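Local coordinates for protein beta-phenylalanine aminotransferase (Variovorax paradoxus, PDB 4AO9) that catalyses amino-group transfer from beta-phenylalanine as a pyridoxal-5'-phosphate-dependent aminotransferase of class III, at residues Pro141-Leu146 and Thr283-Tyr288; Glu154-Ala159 and Asp260-Ser265; Thr161-Phe166 and Gly254-Phe259; Gly178-Gly181 and Gly185-Ala188. One frame throughout, in Å; residues are numbered along the deposited sequence.

Contact 1: residues Pro141-Leu146 and Thr283-Tyr288; sequences PQIEQL and TTLGKY. With PLP (pyridoxal-5'-phosphate), chain C.
Ile-143 packs against Thr-283 and Leu-285 on one face of the seven-stranded mixed sheet that forms the core of the cofactor-binding domain in aminotransferases of fold type I. Ile-143 lies in the loop leading into strand 145-149, which strand 296-300 separates from strand 282-286, and the side chains bridge that gap. From CB of Ile-143 the chain runs out through CG1, set anti to the carbonyl carbon (chi1 -61°), and this methylene lies 4.1 Å from CB of Thr-283, the two side chains crossing at about a right angle. Extended at chi2, the residue then delivers CD1 tip to tip onto CD1 of Leu-285, at 3.7 Å. Helix 129-139 backs this apolar patch, with Cys-137 on Ile-143 and Ile-136 on Leu-285. Beside it the contact turns polar through water. The hydroxyl OG1 of Thr-283, also bonded to Ser-280, donates to a water that in turn donates to O of Gln-142, and it accepts from a second water that receives NE2 of Gln-142; OE1 of that amide goes to Asn-274. Further along, Lys-287, its chain bent at chi4, is joined to PLP by a covalent bond of 1.5 Å from NZ to C4A.

Contact 2: residues Glu154-Ala159 and Asp260-Ser265; sequences EANLMA and DEVMTS. With PLP (pyridoxal-5'-phosphate), chain C.
Asn-156 and Asp-260 meet at the pyridine nitrogen of PLP, the place where enzymes of fold type I characteristically set an aspartate. The tight part of the contact is one polar junction. ND2 of Asn-156 donates to OD2 of Asp-260 at 2.9 Å with a bent N-H...O angle of 139°, coming from above the carboxylate plane (65° out of it), while the amide and carboxylate planes stand 60° apart. The same OD2 lies 2.8 Å from N1 of PLP and is also bonded to ND1 of His-180, whose carbonyl takes a bond from ND2 of Asn-156. The other oxygen fixes the carboxylate's rotation: OD1 accepts from N of Val-262 at 3.0 Å, closing an Asx turn. Replacing Asp-260 by an alanine would probably leave ND2 of Asn-156 and ND1 of His-180 without their shared acceptor, and N1 of PLP without its carboxylate neighbour. The Asx turn also places CG1 of Val-262 over one face of the cofactor, 3.5 Å from C4. Around this junction the fit between the segments is looser, although the residues are buried: CG2 of Val-262 comes no nearer than 4.5 Å to ND2 of Asn-156, and CB of Ala-155 stays 5.5 Å from the other segment. Helix 152-167 thus lies beside the loop that leaves strand 256-260, and neighbouring strand 282-286 ties in through Thr-284, whose hydroxyl is bonded to OD1 of Asn-156.

Contact 3: residues Thr161-Phe166 and Gly254-Phe259; sequences TAALHF and GALLVF
A single methyl group, CD1 of Leu-256, makes both contacts of strand 256-260 with Ala-163 and Phe-166 on helix 152-167. It lies 3.8 Å from CB of Ala-163 and 3.9 Å from CA of the same residue, so the methyl rests against the helix backbone as well as the side chain; the small alanine side chain is consistent with the 6.6 Å between CA of Ala-163 and CA of Leu-256. One helical turn further on, CD2 of the Phe-166 ring comes to 4.2 Å from the same methyl, approached obliquely. With CG of Leu-256 anti to the carbonyl carbon (chi1 -60°) and the chain extended beyond it, CD1 is carried out to fit against the two residues three positions apart. Phe-166 forms the outer limit of this patch, and Arg-301 and Val-304 touch both Phe-166 and Leu-256. Just before the strand, Gly-254 ends helix 240-253 as the C-prime residue of a Schellman motif; at its backbone angles (phi 91°) a side chain would jam against the preceding carbonyl. The strand's backbone bonds to Ala-222 and Val-224 place Leu-256 in the central sheet, and helix 152-167 lies across one face of that sheet, as in the alpha/beta layering of the large domain of fold type I aminotransferases.

Contact 4: residues Gly178-Gly181 and Gly185-Ala188; sequences GYHG and GFGA. With PLP (pyridoxal-5'-phosphate), chain C.
Gly-178 and Phe-186 face each other across a tight loop that folds back on itself between strands 171-175 and 198-202, in the cofactor domain of this class-III aminotransferase; a single beta bridge, Tyr-179 with Gly-185, marks the fold-back. At Gly-178, the carbonyl O accepts from N of Phe-186 at 2.9 Å and also lies at the edge of that residue's ring, 3.7 Å from CD2. A side chain on this glycine would be crowded by the imidazole of His-180. Next comes Tyr-179, whose CG stands anti to the backbone N (chi1 -179°), which sets the ring beside PLP. Its edge, led by CE2, meets the face of the pyridine at 3.8 Å from C4, while its hydroxyl bonds to Ser-318 of the second subunit. With an alanine here, that face of the pyridine would probably lose its aromatic cover and Ser-318 of the second subunit its phenol partner. His-180 follows. CD2 of its ring comes to 4.1 Å from CE2 of Phe-186, edge to edge, with the side chains crossing at about a right angle, while ND1 is hydrogen-bonded to OD2 of Asp-260. Its backbone runs alongside the cofactor, C of His-180 being 3.4 Å from C6 of PLP. Gly-181, with phi 128°, has angles that call for glycine, and its N sits 3.5 Å above the plane of the Tyr-179 ring, over the centre.

Overall arrangement
Three of the four contacts converge on PLP, each from a different part of the fold. Contact 1 supplies the covalent lysine, contact 2 the carboxylate by the ring nitrogen together with one face of the pyridine, and contact 4 the opposite face. Contacts 1 and 2, with centres about 8 Å apart, are joined by the 2.8 Å bond between OG1 of Thr-284 and OD1 of Asn-156. Contacts 2 and 4, about 13 Å apart between centres, are tied by ND1 of His-180 to OD2 of Asp-260, also 2.8 Å. Contact 3 stands back from the cofactor; it uses the same helix 152-167 and the strand that leads into the loop of contact 2, and CB of Ala-159 meets CG1 of Val-258 at 4.2 Å between them.

Contact 1: residues Pro141-Leu146 and Thr283-Tyr288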
# COMPACT_ATOMS: atom_id res chain seq x y z
N PRO A 141 3.72 -22.17 9.00
CA PRO A 141 4.96 -22.30 9.77
C PRO A 141 6.27 -22.07 9.00
O PRO A 141 7.33 -21.92 9.62
CB PRO A 141 4.88 -23.74 10.31
CG PRO A 141 3.44 -24.07 10.27
CD PRO A 141 2.91 -23.39 9.06
N GLN A 142 6.19 -22.02 7.67
CA GLN A 142 7.33 -21.59 6.85
C GLN A 142 7.64 -20.11 7.05
O GLN A 142 8.66 -19.60 6.57
CB GLN A 142 7.10 -21.90 5.37
CG GLN A 142 5.99 -21.07 4.71
CD GLN A 142 4.62 -21.71 4.80
OE1 GLN A 142 4.19 -22.19 5.85
NE2 GLN A 142 3.91 -21.72 3.67
N ILE A 143 6.74 -19.41 7.75
CA ILE A 143 6.96 -18.01 8.12
C ILE A 143 7.39 -17.98 9.59
O ILE A 143 6.57 -18.17 10.50
CB ILE A 143 5.70 -17.16 7.87
CG1 ILE A 143 5.33 -17.20 6.39
CG2 ILE A 143 5.91 -15.74 8.38
CD1 ILE A 143 4.01 -16.51 6.06
N GLU A 144 8.69 -17.81 9.81
CA GLU A 144 9.26 -17.80 11.17
C GLU A 144 9.08 -16.43 11.80
O GLU A 144 8.78 -16.33 13.00
CB GLU A 144 10.74 -18.20 11.15
CG GLU A 144 10.94 -19.62 10.65
CD GLU A 144 12.39 -20.05 10.54
OE1 GLU A 144 13.32 -19.23 10.62
OE2 GLU A 144 12.59 -21.28 10.40
N GLN A 145 9.32 -15.39 11.01
CA GLN A 145 8.96 -14.02 11.38
C GLN A 145 8.43 -13.31 10.15
O GLN A 145 8.71 -13.73 9.02
CB GLN A 145 10.17 -13.24 11.89
CG GLN A 145 10.79 -13.79 13.16
CD GLN A 145 11.89 -12.89 13.65
OE1 GLN A 145 12.64 -12.31 12.87
NE2 GLN A 145 11.97 -12.73 14.96
N LEU A 146 7.66 -12.25 10.37
CA LEU A 146 7.09 -11.48 9.27
C LEU A 146 7.10 -10.00 9.58
O LEU A 146 7.36 -9.60 10.73
CB LEU A 146 5.65 -11.92 8.98
CG LEU A 146 4.59 -11.79 10.08
CD1 LEU A 146 4.09 -10.35 10.26
CD2 LEU A 146 3.40 -12.70 9.81
N THR A 283 7.73 -16.07 1.96
CA THR A 283 6.37 -16.18 1.48
C THR A 283 5.73 -14.81 1.61
O THR A 283 5.92 -14.13 2.62
CB THR A 283 5.58 -17.17 2.34
OG1 THR A 283 6.19 -18.47 2.21
CG2 THR A 283 4.12 -17.25 1.90
N THR A 284 4.97 -14.42 0.59
CA THR A 284 4.18 -13.20 0.69
C THR A 284 2.69 -13.54 0.79
O THR A 284 2.22 -14.55 0.26
CB THR A 284 4.46 -12.24 -0.46
OG1 THR A 284 4.20 -12.91 -1.71
CG2 THR A 284 5.92 -11.77 -0.41
N LEU A 285 1.97 -12.68 1.53
CA LEU A 285 0.55 -12.84 1.82
C LEU A 285 -0.16 -11.52 1.60
O LEU A 285 0.45 -10.45 1.60
CB LEU A 285 0.37 -13.25 3.28
CG LEU A 285 0.99 -14.56 3.73
CD1 LEU A 285 0.89 -14.66 5.26
CD2 LEU A 285 0.31 -15.75 3.07
N GLY A 286 -1.48 -11.60 1.41
CA GLY A 286 -2.28 -10.40 1.23
C GLY A 286 -3.75 -10.73 1.16
O GLY A 286 -4.22 -11.75 1.69
N LYS A 287 -4.46 -9.84 0.48
CA LYS A 287 -5.92 -9.96 0.25
C LYS A 287 -6.68 -10.29 1.57
O LYS A 287 -6.70 -9.46 2.48
CB LYS A 287 -6.19 -10.85 -0.99
CG LYS A 287 -5.78 -9.98 -2.22
CD LYS A 287 -6.34 -10.53 -3.52
CE LYS A 287 -5.95 -9.72 -4.77
NZ LYS A 287 -4.78 -10.34 -5.44
N TYR A 288 -7.26 -11.48 1.70
CA TYR A 288 -8.18 -11.75 2.82
C TYR A 288 -7.57 -11.78 4.22
O TYR A 288 -8.29 -11.73 5.22
CB TYR A 288 -8.89 -13.09 2.58
CG TYR A 288 -7.96 -14.26 2.84
CD1 TYR A 288 -7.04 -14.66 1.87
CD2 TYR A 288 -7.95 -14.92 4.08
CE1 TYR A 288 -6.15 -15.69 2.11
CE2 TYR A 288 -7.06 -15.97 4.32
CZ TYR A 288 -6.17 -16.34 3.33
OH TYR A 288 -5.28 -17.36 3.58
N1 PLP C . 0.20 -11.22 -5.93
C2 PLP C . -0.88 -11.95 -6.21
C2A PLP C . -0.65 -13.42 -6.57
C3 PLP C . -2.16 -11.38 -6.15
O3 PLP C . -3.14 -12.10 -6.40
C4 PLP C . -2.34 -10.03 -5.80
C4A PLP C . -3.72 -9.36 -5.70
C5 PLP C . -1.16 -9.30 -5.55
C6 PLP C . 0.09 -9.92 -5.63
C5A PLP C . -1.21 -7.80 -5.19
O4P PLP C . -1.81 -7.47 -4.01
P PLP C . -2.37 -5.97 -3.86
O1P PLP C . -3.52 -5.79 -4.92
O2P PLP C . -1.20 -4.96 -4.17
O3P PLP C . -2.80 -5.85 -2.44
O HOH W 1 8.57 -18.97 3.62
O HOH W 2 4.84 -20.65 1.07

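Contact 2: residues Glu154-Ala159 and Asp260-Ser265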
# COMPACT_ATOMS: atom_id res chain seq x y z
N GLU A 154 3.36 -4.21 -2.10
CA GLU A 154 4.43 -3.84 -1.18
C GLU A 154 5.10 -5.06 -0.58
O GLU A 154 6.32 -5.07 -0.41
CB GLU A 154 3.91 -2.93 -0.06
CG GLU A 154 3.65 -1.47 -0.47
CD GLU A 154 3.24 -0.61 0.71
OE1 GLU A 154 3.06 -1.14 1.83
OE2 GLU A 154 3.11 0.61 0.50
N ALA A 155 4.32 -6.10 -0.25
CA ALA A 155 4.91 -7.31 0.34
C ALA A 155 5.91 -7.94 -0.63
O ALA A 155 7.04 -8.31 -0.25
CB ALA A 155 3.84 -8.29 0.72
N ASN A 156 5.51 -8.04 -1.89
CA ASN A 156 6.43 -8.60 -2.90
C ASN A 156 7.64 -7.70 -3.15
O ASN A 156 8.76 -8.21 -3.28
CB ASN A 156 5.67 -8.89 -4.19
CG ASN A 156 4.88 -10.17 -4.11
OD1 ASN A 156 5.35 -11.17 -3.56
ND2 ASN A 156 3.67 -10.15 -4.65
N LEU A 157 7.44 -6.39 -3.18
CA LEU A 157 8.58 -5.47 -3.32
C LEU A 157 9.58 -5.67 -2.18
O LEU A 157 10.80 -5.71 -2.41
CB LEU A 157 8.12 -4.01 -3.36
CG LEU A 157 7.50 -3.57 -4.69
CD1 LEU A 157 6.80 -2.22 -4.54
CD2 LEU A 157 8.55 -3.53 -5.82
N MET A 158 9.07 -5.81 -0.96
CA MET A 158 9.95 -5.98 0.17
C MET A 158 10.63 -7.32 0.19
O MET A 158 11.80 -7.41 0.57
CB MET A 158 9.22 -5.73 1.49
CG MET A 158 8.69 -4.31 1.66
SD MET A 158 9.85 -2.98 1.28
CE MET A 158 11.23 -3.34 2.37
N ALA A 159 9.91 -8.38 -0.20
CA ALA A 159 10.53 -9.70 -0.28
C ALA A 159 11.69 -9.71 -1.27
O ALA A 159 12.75 -10.27 -0.99
CB ALA A 159 9.51 -10.75 -0.67
N ASP A 260 4.82 -16.43 -3.82
CA ASP A 260 3.76 -15.44 -3.71
C ASP A 260 2.46 -16.18 -3.43
O ASP A 260 1.87 -16.75 -4.35
CB ASP A 260 3.69 -14.62 -5.01
CG ASP A 260 2.60 -13.55 -4.97
OD1 ASP A 260 1.70 -13.63 -4.11
OD2 ASP A 260 2.65 -12.64 -5.80
N GLU A 261 2.05 -16.19 -2.17
CA GLU A 261 0.79 -16.84 -1.76
C GLU A 261 -0.27 -15.81 -1.41
O GLU A 261 -1.21 -16.09 -0.67
CB GLU A 261 1.02 -17.85 -0.63
CG GLU A 261 1.92 -19.03 -1.04
CD GLU A 261 1.48 -20.33 -0.43
OE1 GLU A 261 0.49 -20.90 -0.92
OE2 GLU A 261 2.10 -20.76 0.55
N VAL A 262 -0.16 -14.62 -2.00
CA VAL A 262 -1.20 -13.60 -1.77
C VAL A 262 -2.58 -14.17 -2.08
O VAL A 262 -3.53 -13.92 -1.34
CB VAL A 262 -0.91 -12.30 -2.56
CG1 VAL A 262 -2.13 -11.36 -2.54
CG2 VAL A 262 0.33 -11.60 -2.02
N MET A 263 -2.69 -14.93 -3.16
CA MET A 263 -3.93 -15.63 -3.47
C MET A 263 -3.93 -17.07 -2.94
O MET A 263 -4.90 -17.53 -2.32
CB MET A 263 -4.17 -15.61 -4.97
CG MET A 263 -5.59 -15.80 -5.36
SD MET A 263 -5.77 -15.38 -7.10
CE MET A 263 -6.08 -13.62 -7.08
N THR A 264 -2.84 -17.81 -3.15
CA THR A 264 -2.87 -19.26 -2.88
C THR A 264 -2.89 -19.65 -1.40
O THR A 264 -3.13 -20.83 -1.07
CB THR A 264 -1.72 -20.01 -3.60
OG1 THR A 264 -0.46 -19.57 -3.09
CG2 THR A 264 -1.76 -19.79 -5.11
N SER A 265 -2.66 -18.70 -0.50
CA SER A 265 -2.67 -19.06 0.93
C SER A 265 -4.04 -19.52 1.38
O SER A 265 -4.15 -20.25 2.35
CB SER A 265 -2.21 -17.90 1.80
OG SER A 265 -3.22 -16.92 1.86
N1 PLP C . 0.20 -11.22 -5.93
C2 PLP C . -0.88 -11.95 -6.21
C2A PLP C . -0.65 -13.42 -6.57
C3 PLP C . -2.16 -11.38 -6.15
O3 PLP C . -3.14 -12.10 -6.40
C4 PLP C . -2.34 -10.03 -5.80
C4A PLP C . -3.72 -9.36 -5.70
C5 PLP C . -1.16 -9.30 -5.55
C6 PLP C . 0.09 -9.92 -5.63
C5A PLP C . -1.21 -7.80 -5.19
O4P PLP C . -1.81 -7.47 -4.01
P PLP C . -2.37 -5.97 -3.86
O1P PLP C . -3.52 -5.79 -4.92
O2P PLP C . -1.20 -4.96 -4.17
O3P PLP C . -2.80 -5.85 -2.44

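Contact 3: residues Thr161-Phe166 and Gly254-Phe259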
# COMPACT_ATOMS: atom_id res chain seq x y z
N THR A 161 13.44 -7.05 -2.28
CA THR A 161 14.46 -6.18 -1.73
C THR A 161 15.29 -6.95 -0.71
O THR A 161 16.53 -6.87 -0.71
CB THR A 161 13.76 -4.98 -1.06
OG1 THR A 161 13.08 -4.25 -2.08
CG2 THR A 161 14.77 -4.09 -0.37
N ALA A 162 14.61 -7.70 0.15
CA ALA A 162 15.28 -8.52 1.16
C ALA A 162 16.22 -9.52 0.50
O ALA A 162 17.37 -9.69 0.94
CB ALA A 162 14.25 -9.25 2.01
N ALA A 163 15.73 -10.20 -0.52
CA ALA A 163 16.51 -11.25 -1.18
C ALA A 163 17.74 -10.70 -1.89
O ALA A 163 18.83 -11.30 -1.80
CB ALA A 163 15.63 -12.02 -2.14
N LEU A 164 17.58 -9.55 -2.56
CA LEU A 164 18.72 -8.93 -3.24
C LEU A 164 19.82 -8.62 -2.22
O LEU A 164 20.98 -8.91 -2.46
CB LEU A 164 18.32 -7.64 -3.98
CG LEU A 164 17.34 -7.65 -5.15
CD1 LEU A 164 17.54 -6.42 -6.02
CD2 LEU A 164 17.44 -8.88 -6.00
N HIS A 165 19.43 -8.06 -1.07
CA HIS A 165 20.41 -7.67 -0.08
C HIS A 165 21.03 -8.89 0.60
O HIS A 165 22.26 -8.95 0.81
CB HIS A 165 19.82 -6.73 0.98
CG HIS A 165 20.86 -5.98 1.74
ND1 HIS A 165 21.40 -4.80 1.28
CD2 HIS A 165 21.51 -6.27 2.90
CE1 HIS A 165 22.32 -4.38 2.14
NE2 HIS A 165 22.40 -5.25 3.12
N PHE A 166 20.20 -9.87 0.93
CA PHE A 166 20.65 -11.07 1.63
C PHE A 166 21.70 -11.83 0.81
O PHE A 166 22.68 -12.31 1.36
CB PHE A 166 19.47 -11.99 1.94
CG PHE A 166 19.83 -13.15 2.82
CD1 PHE A 166 19.96 -12.98 4.19
CD2 PHE A 166 20.06 -14.41 2.27
CE1 PHE A 166 20.29 -14.06 5.02
CE2 PHE A 166 20.39 -15.49 3.08
CZ PHE A 166 20.52 -15.31 4.45
N GLY A 254 22.22 -21.09 -4.90
CA GLY A 254 22.32 -20.13 -3.78
C GLY A 254 21.31 -19.00 -3.80
O GLY A 254 21.53 -17.98 -3.14
N ALA A 255 20.23 -19.17 -4.55
CA ALA A 255 19.15 -18.19 -4.64
C ALA A 255 18.09 -18.50 -3.61
O ALA A 255 17.95 -19.65 -3.15
CB ALA A 255 18.53 -18.23 -6.03
N LEU A 256 17.32 -17.48 -3.25
CA LEU A 256 16.14 -17.70 -2.42
C LEU A 256 14.93 -18.02 -3.28
O LEU A 256 14.75 -17.43 -4.34
CB LEU A 256 15.86 -16.47 -1.55
CG LEU A 256 16.93 -16.00 -0.56
CD1 LEU A 256 16.38 -14.84 0.26
CD2 LEU A 256 17.35 -17.12 0.38
N LEU A 257 14.11 -18.95 -2.83
CA LEU A 257 12.82 -19.17 -3.48
C LEU A 257 11.78 -18.39 -2.70
O LEU A 257 11.72 -18.49 -1.47
CB LEU A 257 12.44 -20.65 -3.48
CG LEU A 257 11.07 -21.06 -4.02
CD1 LEU A 257 10.97 -20.80 -5.53
CD2 LEU A 257 10.82 -22.54 -3.71
N VAL A 258 10.99 -17.59 -3.41
CA VAL A 258 9.90 -16.84 -2.79
C VAL A 258 8.59 -17.29 -3.42
O VAL A 258 8.40 -17.18 -4.65
CB VAL A 258 10.08 -15.31 -2.95
CG1 VAL A 258 8.88 -14.56 -2.37
CG2 VAL A 258 11.39 -14.85 -2.31
N PHE A 259 7.70 -17.83 -2.59
CA PHE A 259 6.35 -18.11 -3.04
C PHE A 259 5.43 -16.93 -2.75
O PHE A 259 5.27 -16.51 -1.59
CB PHE A 259 5.76 -19.36 -2.37
CG PHE A 259 6.20 -20.68 -2.96
CD1 PHE A 259 6.39 -20.87 -4.33
CD2 PHE A 259 6.36 -21.77 -2.11
CE1 PHE A 259 6.76 -22.12 -4.85
CE2 PHE A 259 6.75 -23.02 -2.62
CZ PHE A 259 6.95 -23.19 -3.97

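Contact 4: residues Gly178-Gly181 and Gly185-Ala188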
# COMPACT_ATOMS: atom_id res chain seq x y z
N GLY A 178 3.08 -14.15 -14.80
CA GLY A 178 3.17 -13.87 -13.38
C GLY A 178 2.58 -12.53 -13.00
O GLY A 178 2.78 -11.53 -13.71
N TYR A 179 1.83 -12.52 -11.91
CA TYR A 179 1.29 -11.28 -11.37
C TYR A 179 1.61 -11.17 -9.90
O TYR A 179 1.17 -12.00 -9.08
CB TYR A 179 -0.23 -11.15 -11.60
CG TYR A 179 -0.75 -9.85 -11.04
CD1 TYR A 179 -0.55 -8.65 -11.72
CD2 TYR A 179 -1.38 -9.81 -9.79
CE1 TYR A 179 -1.01 -7.44 -11.19
CE2 TYR A 179 -1.84 -8.60 -9.25
CZ TYR A 179 -1.64 -7.42 -9.96
OH TYR A 179 -2.08 -6.23 -9.43
N HIS A 180 2.33 -10.10 -9.56
CA HIS A 180 2.82 -9.93 -8.19
C HIS A 180 2.47 -8.55 -7.65
O HIS A 180 2.98 -8.13 -6.61
CB HIS A 180 4.32 -10.21 -8.13
CG HIS A 180 4.67 -11.56 -8.67
ND1 HIS A 180 4.33 -12.73 -8.03
CD2 HIS A 180 5.31 -11.93 -9.81
CE1 HIS A 180 4.76 -13.76 -8.75
NE2 HIS A 180 5.36 -13.30 -9.83
N GLY A 181 1.58 -7.85 -8.36
CA GLY A 181 1.12 -6.53 -7.95
C GLY A 181 1.25 -5.49 -9.03
O GLY A 181 1.68 -5.78 -10.14
N GLY A 185 4.26 -7.08 -12.80
CA GLY A 185 3.45 -7.91 -13.69
C GLY A 185 4.23 -8.32 -14.92
O GLY A 185 5.09 -7.57 -15.39
N PHE A 186 3.95 -9.51 -15.42
CA PHE A 186 4.68 -10.09 -16.55
C PHE A 186 3.77 -10.76 -17.54
O PHE A 186 2.88 -11.51 -17.16
CB PHE A 186 5.74 -11.07 -16.03
CG PHE A 186 6.65 -10.43 -15.02
CD1 PHE A 186 7.78 -9.74 -15.44
CD2 PHE A 186 6.32 -10.43 -13.66
CE1 PHE A 186 8.58 -9.07 -14.52
CE2 PHE A 186 7.11 -9.79 -12.74
CZ PHE A 186 8.24 -9.09 -13.16
N GLY A 187 3.98 -10.43 -18.82
CA GLY A 187 3.46 -11.23 -19.93
C GLY A 187 4.62 -12.12 -20.29
O GLY A 187 5.17 -12.80 -19.41
N ALA A 188 5.02 -12.12 -21.56
CA ALA A 188 6.29 -12.71 -21.97
C ALA A 188 7.48 -11.85 -21.53
O ALA A 188 8.60 -12.33 -21.38
CB ALA A 188 6.32 -12.92 -23.49
N1 PLP C . 0.20 -11.22 -5.93
C2 PLP C . -0.88 -11.95 -6.21
C2A PLP C . -0.65 -13.42 -6.57
C3 PLP C . -2.16 -11.38 -6.15
O3 PLP C . -3.14 -12.10 -6.40
C4 PLP C . -2.34 -10.03 -5.80
C4A PLP C . -3.72 -9.36 -5.70
C5 PLP C . -1.16 -9.30 -5.55
C6 PLP C . 0.09 -9.92 -5.63
C5A PLP C . -1.21 -7.80 -5.19
O4P PLP C . -1.81 -7.47 -4.01
P PLP C . -2.37 -5.97 -3.86
O1P PLP C . -3.52 -5.79 -4.92
O2P PLP C . -1.20 -4.96 -4.17
O3P PLP C . -2.80 -5.85 -2.44